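Local coordinates for Lon211 (Mycobacterium tuberculosis, PDB 6VBK), which forms the N-terminal domain of a Lon protease and probably helps this ATP-dependent enzyme recognise and bind its protein substrates, at residues D21-P26 against L68-N73; S147-K152 against G204-H209. All blocks are in the same frame, centred on the assembly; numbering follows the deposited sequence.

The two contacts lie in different parts of the Lon N domain. The centre of contact 1 lies about 8 Å from the centre of the chain, where the loop after strand 9-19 packs on the end of strand 65-70. Contact 2 is peripheral, its centre about 22 Å from the centre of the chain, where helix 133-153 meets the end of helix 195-207. Their centres are 23 Å apart and their nearest atoms about 8 Å, so they do not touch, but helix 183-191 borders both: V23 and P70 rest on it from contact 1, W205 from contact 2. In Lon the ATPase and protease sites belong to other domains, and both contacts are structural packing.

Contact 1 of 2, residues D21-P26 against L68-N73; sequences DGVVLP and LVPRLN
V23 and P70, together with V24 and L68, form two apolar pairs that carry the packing of loop 21-26 against the end of strand 65-70. The closer pair is V24 and L68. The CD1 methyl of L68 lies 3.5 Å from V24 CG1 and 3.7 Å from V24 CB, so this leucine tip nests against the shoulder of the valine. CG1 of V24 stands anti to the backbone N (chi1 179°), where it meets that tip. In the second pair, V23 presents both methyls to the proline ring: CG2 is 3.7 Å from P70 CB, while CG1 is 4.0 Å from P70 CG. Helix 183-191 closes over this pair through I187, and L19 of strand 9-19 flanks V24 and L68.

Between the backbones sits a water that donates to V24 O (2.8 Å) and to L68 O (2.9 Å), bridging two carbonyls that could not bond each other directly. V24 O also accepts from T81 OG1. Strand 65-70 meanwhile pairs with strand 9-19 through V69; P70, having no N-H to offer, suits a place where its ring does the work.

Toward solvent the contact loosens. D21 is exposed, and R71 turns away to a salt bridge with E39. G22 fits the loop because its positive phi (94°) would push a side chain against the carbonyl O of D21; its N-H bonds to D183 OD2.

No direct hydrogen bond joins the two segments. Branched aliphatic groups and a rigid ring provide the fit, and the carbonyls of the buried residues V24 and L68 share one water. Between these two segments the hold is thus apolar fit plus one bridging water, while T81 and D183 add direct hydrogen bonds to the loop from outside.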
loop_
_atom_site.group_PDB
_atom_site.type_symbol
_atom_site.label_atom_id
_atom_site.label_comp_id
_atom_site.label_asym_id
_atom_site.label_seq_id
_atom_site.Cartn_x
_atom_site.Cartn_y
_atom_site.Cartn_z
ATOM N N ASP B 21 -3.874 -29.281 3.699
ATOM C CA ASP B 21 -2.974 -30.050 2.801
ATOM C C ASP B 21 -3.058 -29.484 1.381
ATOM O O ASP B 21 -4.180 -29.228 0.905
ATOM C CB ASP B 21 -3.268 -31.552 2.866
ATOM C CG ASP B 21 -2.432 -32.275 3.908
ATOM O OD1 ASP B 21 -1.369 -31.738 4.282
ATOM O OD2 ASP B 21 -2.847 -33.371 4.338
ATOM N N GLY B 22 -1.902 -29.326 0.733
ATOM C CA GLY B 22 -1.831 -28.811 -0.646
ATOM C C GLY B 22 -1.619 -27.311 -0.669
ATOM O O GLY B 22 -2.159 -26.624 0.213
ATOM N N VAL B 23 -0.923 -26.822 -1.695
ATOM C CA VAL B 23 -0.641 -25.366 -1.833
ATOM C C VAL B 23 -1.189 -24.901 -3.182
ATOM O O VAL B 23 -0.862 -25.533 -4.201
ATOM C CB VAL B 23 0.869 -25.089 -1.723
ATOM C CG1 VAL B 23 1.218 -23.673 -2.149
ATOM C CG2 VAL B 23 1.395 -25.373 -0.326
ATOM N N VAL B 24 -1.978 -23.827 -3.178
ATOM C CA VAL B 24 -2.537 -23.277 -4.444
ATOM C C VAL B 24 -1.608 -22.157 -4.920
ATOM O O VAL B 24 -1.500 -21.137 -4.219
ATOM C CB VAL B 24 -3.981 -22.780 -4.257
ATOM C CG1 VAL B 24 -4.543 -22.206 -5.546
ATOM C CG2 VAL B 24 -4.883 -23.878 -3.723
ATOM N N LEU B 25 -0.944 -22.367 -6.056
ATOM C CA LEU B 25 -0.045 -21.372 -6.611
ATOM C C LEU B 25 -0.762 -20.536 -7.659
ATOM O O LEU B 25 -1.800 -20.944 -8.189
ATOM C CB LEU B 25 1.181 -22.054 -7.232
ATOM C CG LEU B 25 2.058 -22.846 -6.261
ATOM C CD1 LEU B 25 3.204 -23.523 -6.995
ATOM C CD2 LEU B 25 2.585 -21.941 -5.159
ATOM N N PRO B 26 -0.251 -19.342 -7.965
ATOM C CA PRO B 26 -0.858 -18.541 -9.035
ATOM C C PRO B 26 -0.878 -19.303 -10.351
ATOM O O PRO B 26 0.097 -19.955 -10.730
ATOM C CB PRO B 26 0.048 -17.308 -9.108
ATOM C CG PRO B 26 0.614 -17.188 -7.732
ATOM C CD PRO B 26 0.801 -18.598 -7.248
ATOM N N LEU B 68 -5.687 -17.787 -0.084
ATOM C CA LEU B 68 -5.394 -19.200 0.133
ATOM C C LEU B 68 -4.026 -19.319 0.792
ATOM O O LEU B 68 -2.996 -19.107 0.142
ATOM C CB LEU B 68 -5.444 -19.953 -1.192
ATOM C CG LEU B 68 -6.711 -19.721 -2.019
ATOM C CD1 LEU B 68 -6.488 -20.135 -3.459
ATOM C CD2 LEU B 68 -7.894 -20.470 -1.424
ATOM N N VAL B 69 -4.011 -19.654 2.076
ATOM C CA VAL B 69 -2.797 -19.677 2.881
ATOM C C VAL B 69 -2.542 -21.108 3.341
ATOM O O VAL B 69 -3.402 -21.710 3.992
ATOM C CB VAL B 69 -2.892 -18.736 4.093
ATOM C CG1 VAL B 69 -1.544 -18.645 4.795
ATOM C CG2 VAL B 69 -3.381 -17.364 3.663
ATOM N N PRO B 70 -1.282 -21.760 3.045
ATOM C CA PRO B 70 -0.512 -23.240 3.346
ATOM C C PRO B 70 -0.300 -23.289 4.862
ATOM O O PRO B 70 0.637 -22.672 5.325
ATOM C CB PRO B 70 0.794 -23.185 2.556
ATOM C CG PRO B 70 0.513 -22.143 1.516
ATOM C CD PRO B 70 -0.243 -21.071 2.273
ATOM N N ARG B 71 -1.206 -23.939 5.599
ATOM C CA ARG B 71 -1.046 -24.020 7.075
ATOM C C ARG B 71 -1.087 -25.477 7.546
ATOM O O ARG B 71 -2.108 -26.143 7.303
ATOM C CB ARG B 71 -2.175 -23.258 7.775
ATOM C CG ARG B 71 -2.232 -23.495 9.277
ATOM C CD ARG B 71 -3.526 -23.038 9.923
ATOM N NE ARG B 71 -4.612 -24.000 9.814
ATOM C CZ ARG B 71 -5.859 -23.764 10.199
ATOM N NH1 ARG B 71 -6.785 -24.697 10.065
ATOM N NH2 ARG B 71 -6.178 -22.593 10.717
ATOM N N LEU B 72 -0.030 -25.934 8.224
ATOM C CA LEU B 72 -0.018 -27.305 8.804
ATOM C C LEU B 72 0.253 -27.169 10.305
ATOM O O LEU B 72 1.352 -26.705 10.667
ATOM C CB LEU B 72 1.060 -28.148 8.116
ATOM C CG LEU B 72 2.505 -27.834 8.503
ATOM C CD1 LEU B 72 3.461 -28.853 7.901
ATOM C CD2 LEU B 72 2.889 -26.427 8.079
ATOM N N ASN B 73 -0.710 -27.565 11.144
ATOM C CA ASN B 73 -0.546 -27.438 12.618
ATOM C C ASN B 73 -0.151 -25.996 12.968
ATOM O O ASN B 73 0.844 -25.827 13.698
ATOM C CB ASN B 73 0.426 -28.476 13.189
ATOM C CG ASN B 73 -0.060 -29.899 13.016
ATOM O OD1 ASN B 73 -0.392 -30.316 11.910
ATOM N ND2 ASN B 73 -0.095 -30.654 14.102
HETATM O O HOH W 1 -1.929 -21.321 -1.465
#

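Contact 2 of 2, residues S147-K152 against G204-H209; sequences SAILQK and GWTRDH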
loop_
_atom_site.group_PDB
_atom_site.type_symbol
_atom_site.label_atom_id
_atom_site.label_comp_id
_atom_site.label_asym_id
_atom_site.label_seq_id
_atom_site.Cartn_x
_atom_site.Cartn_y
_atom_site.Cartn_z
ATOM N N SER B 147 8.883 -32.650 -18.930
ATOM C CA SER B 147 8.365 -33.448 -20.037
ATOM C C SER B 147 8.703 -34.923 -19.860
ATOM O O SER B 147 7.868 -35.792 -20.128
ATOM C CB SER B 147 8.913 -32.931 -21.367
ATOM O OG SER B 147 8.412 -31.639 -21.660
ATOM N N ALA B 148 9.923 -35.221 -19.405
ATOM C CA ALA B 148 10.316 -36.613 -19.210
ATOM C C ALA B 148 9.461 -37.284 -18.144
ATOM O O ALA B 148 9.065 -38.447 -18.296
ATOM C CB ALA B 148 11.798 -36.692 -18.842
ATOM N N ILE B 149 9.157 -36.564 -17.062
ATOM C CA ILE B 149 8.308 -37.119 -16.011
ATOM C C ILE B 149 6.885 -37.318 -16.519
ATOM O O ILE B 149 6.267 -38.362 -16.278
ATOM C CB ILE B 149 8.344 -36.218 -14.762
ATOM C CG1 ILE B 149 9.740 -36.222 -14.136
ATOM C CG2 ILE B 149 7.305 -36.665 -13.745
ATOM C CD1 ILE B 149 9.840 -35.415 -12.857
ATOM N N LEU B 150 6.342 -36.327 -17.231
ATOM C CA LEU B 150 4.973 -36.442 -17.728
ATOM C C LEU B 150 4.851 -37.546 -18.772
ATOM O O LEU B 150 3.891 -38.324 -18.750
ATOM C CB LEU B 150 4.505 -35.107 -18.304
ATOM C CG LEU B 150 4.179 -34.009 -17.293
ATOM C CD1 LEU B 150 3.937 -32.691 -18.006
ATOM C CD2 LEU B 150 2.970 -34.399 -16.455
ATOM N N GLN B 151 5.811 -37.625 -19.697
ATOM C CA GLN B 151 5.776 -38.682 -20.703
ATOM C C GLN B 151 5.947 -40.054 -20.063
ATOM O O GLN B 151 5.332 -41.032 -20.506
ATOM C CB GLN B 151 6.851 -38.435 -21.759
ATOM C CG GLN B 151 6.595 -37.206 -22.617
ATOM C CD GLN B 151 7.739 -36.904 -23.562
ATOM O OE1 GLN B 151 8.742 -37.617 -23.589
ATOM N NE2 GLN B 151 7.595 -35.841 -24.344
ATOM N N LYS B 152 6.777 -40.144 -19.021
ATOM C CA LYS B 152 6.871 -41.386 -18.264
ATOM C C LYS B 152 5.542 -41.715 -17.597
ATOM O O LYS B 152 5.150 -42.884 -17.513
ATOM C CB LYS B 152 7.987 -41.285 -17.222
ATOM C CG LYS B 152 8.191 -42.555 -16.417
ATOM C CD LYS B 152 8.487 -43.725 -17.336
ATOM C CE LYS B 152 8.140 -45.048 -16.683
ATOM N NZ LYS B 152 8.320 -46.181 -17.632
ATOM N N GLY B 204 16.291 -28.070 -9.735
ATOM C CA GLY B 204 17.074 -28.959 -8.893
ATOM C C GLY B 204 16.238 -30.055 -8.261
ATOM O O GLY B 204 16.665 -31.212 -8.193
ATOM N N TRP B 205 15.037 -29.710 -7.788
ATOM C CA TRP B 205 14.158 -30.716 -7.198
ATOM C C TRP B 205 13.671 -31.715 -8.238
ATOM O O TRP B 205 13.486 -32.896 -7.924
ATOM C CB TRP B 205 12.965 -30.043 -6.517
ATOM C CG TRP B 205 13.348 -29.033 -5.480
ATOM C CD1 TRP B 205 14.537 -28.950 -4.815
ATOM C CD2 TRP B 205 12.542 -27.951 -4.996
ATOM N NE1 TRP B 205 14.520 -27.888 -3.944
ATOM C CE2 TRP B 205 13.306 -27.259 -4.035
ATOM C CE3 TRP B 205 11.248 -27.503 -5.279
ATOM C CZ2 TRP B 205 12.820 -26.143 -3.358
ATOM C CZ3 TRP B 205 10.767 -26.395 -4.606
ATOM C CH2 TRP B 205 11.551 -25.728 -3.656
ATOM N N THR B 206 13.456 -31.262 -9.477
ATOM C CA THR B 206 12.988 -32.164 -10.524
ATOM C C THR B 206 14.081 -33.140 -10.938
ATOM O O THR B 206 13.809 -34.323 -11.174
ATOM C CB THR B 206 12.511 -31.362 -11.735
ATOM O OG1 THR B 206 11.670 -30.288 -11.297
ATOM C CG2 THR B 206 11.730 -32.252 -12.687
ATOM N N ARG B 207 15.322 -32.659 -11.036
ATOM C CA ARG B 207 16.432 -33.533 -11.397
ATOM C C ARG B 207 16.663 -34.596 -10.331
ATOM O O ARG B 207 16.887 -35.769 -10.650
ATOM C CB ARG B 207 17.698 -32.705 -11.608
ATOM C CG ARG B 207 18.817 -33.433 -12.332
ATOM C CD ARG B 207 18.962 -32.914 -13.751
ATOM N NE ARG B 207 19.008 -31.455 -13.785
ATOM C CZ ARG B 207 19.207 -30.736 -14.885
ATOM N NH1 ARG B 207 19.388 -31.340 -16.052
ATOM N NH2 ARG B 207 19.230 -29.411 -14.818
ATOM N N ASP B 208 16.607 -34.206 -9.056
ATOM C CA ASP B 208 16.842 -35.149 -7.971
ATOM C C ASP B 208 15.676 -36.104 -7.752
ATOM O O ASP B 208 15.791 -37.014 -6.925
ATOM C CB ASP B 208 17.153 -34.394 -6.679
ATOM C CG ASP B 208 18.457 -33.630 -6.754
ATOM O OD1 ASP B 208 19.191 -33.799 -7.750
ATOM O OD2 ASP B 208 18.748 -32.855 -5.821
ATOM N N HIS B 209 14.562 -35.915 -8.458
ATOM C CA HIS B 209 13.495 -36.903 -8.479
ATOM C C HIS B 209 13.529 -37.774 -9.726
ATOM O O HIS B 209 13.068 -38.920 -9.682
ATOM C CB HIS B 209 12.126 -36.221 -8.378
ATOM C CG HIS B 209 10.985 -37.182 -8.252
ATOM N ND1 HIS B 209 10.394 -37.784 -9.341
ATOM C CD2 HIS B 209 10.332 -37.651 -7.162
ATOM C CE1 HIS B 209 9.424 -38.581 -8.929
ATOM N NE2 HIS B 209 9.366 -38.518 -7.611
#
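I149 reaches out from helix 133-153 and lays its CD1 methyl beside the CG2 methyl of T206, 3.7 Å away, in the closest approach of the two segments. Its chain is extended (chi2 -177°), which carries CD1 well beyond its own helix; the backbones stay apart, with 8.7 Å between the CA atoms of I149 and T206. In T206, CG2 stands anti to the backbone N and faces I149, while OG1, beside the N, bonds to V202 O one turn back. A threonine thus suits this place, giving an apolar face to the neighbour while its polar atom is satisfied. Y142 and L145 of helix 133-153 also pack on T206 and help to bury it.

Nearer the solvent, the same CD1 comes within 4.3 Å of H209 ND1, meeting the imidazole obliquely. The N-H of H209 bonds to T206 O, and its ring also meets that of Y180, the planes inclined by about 35°. Y180 touches I149 too, so tyrosine, histidine and isoleucine gather near the C-terminal end of the chain. Charge lies to one side, in the salt bridge from R207 to E141.

Only 102 Å² is buried here and no hydrogen bond crosses between the segments. The chemistry is therefore a methyl-to-methyl contact, tolerant in direction, with an oblique methyl-to-imidazole approach beside it; the R207-E141 salt bridge adds a charged link between the same two helices.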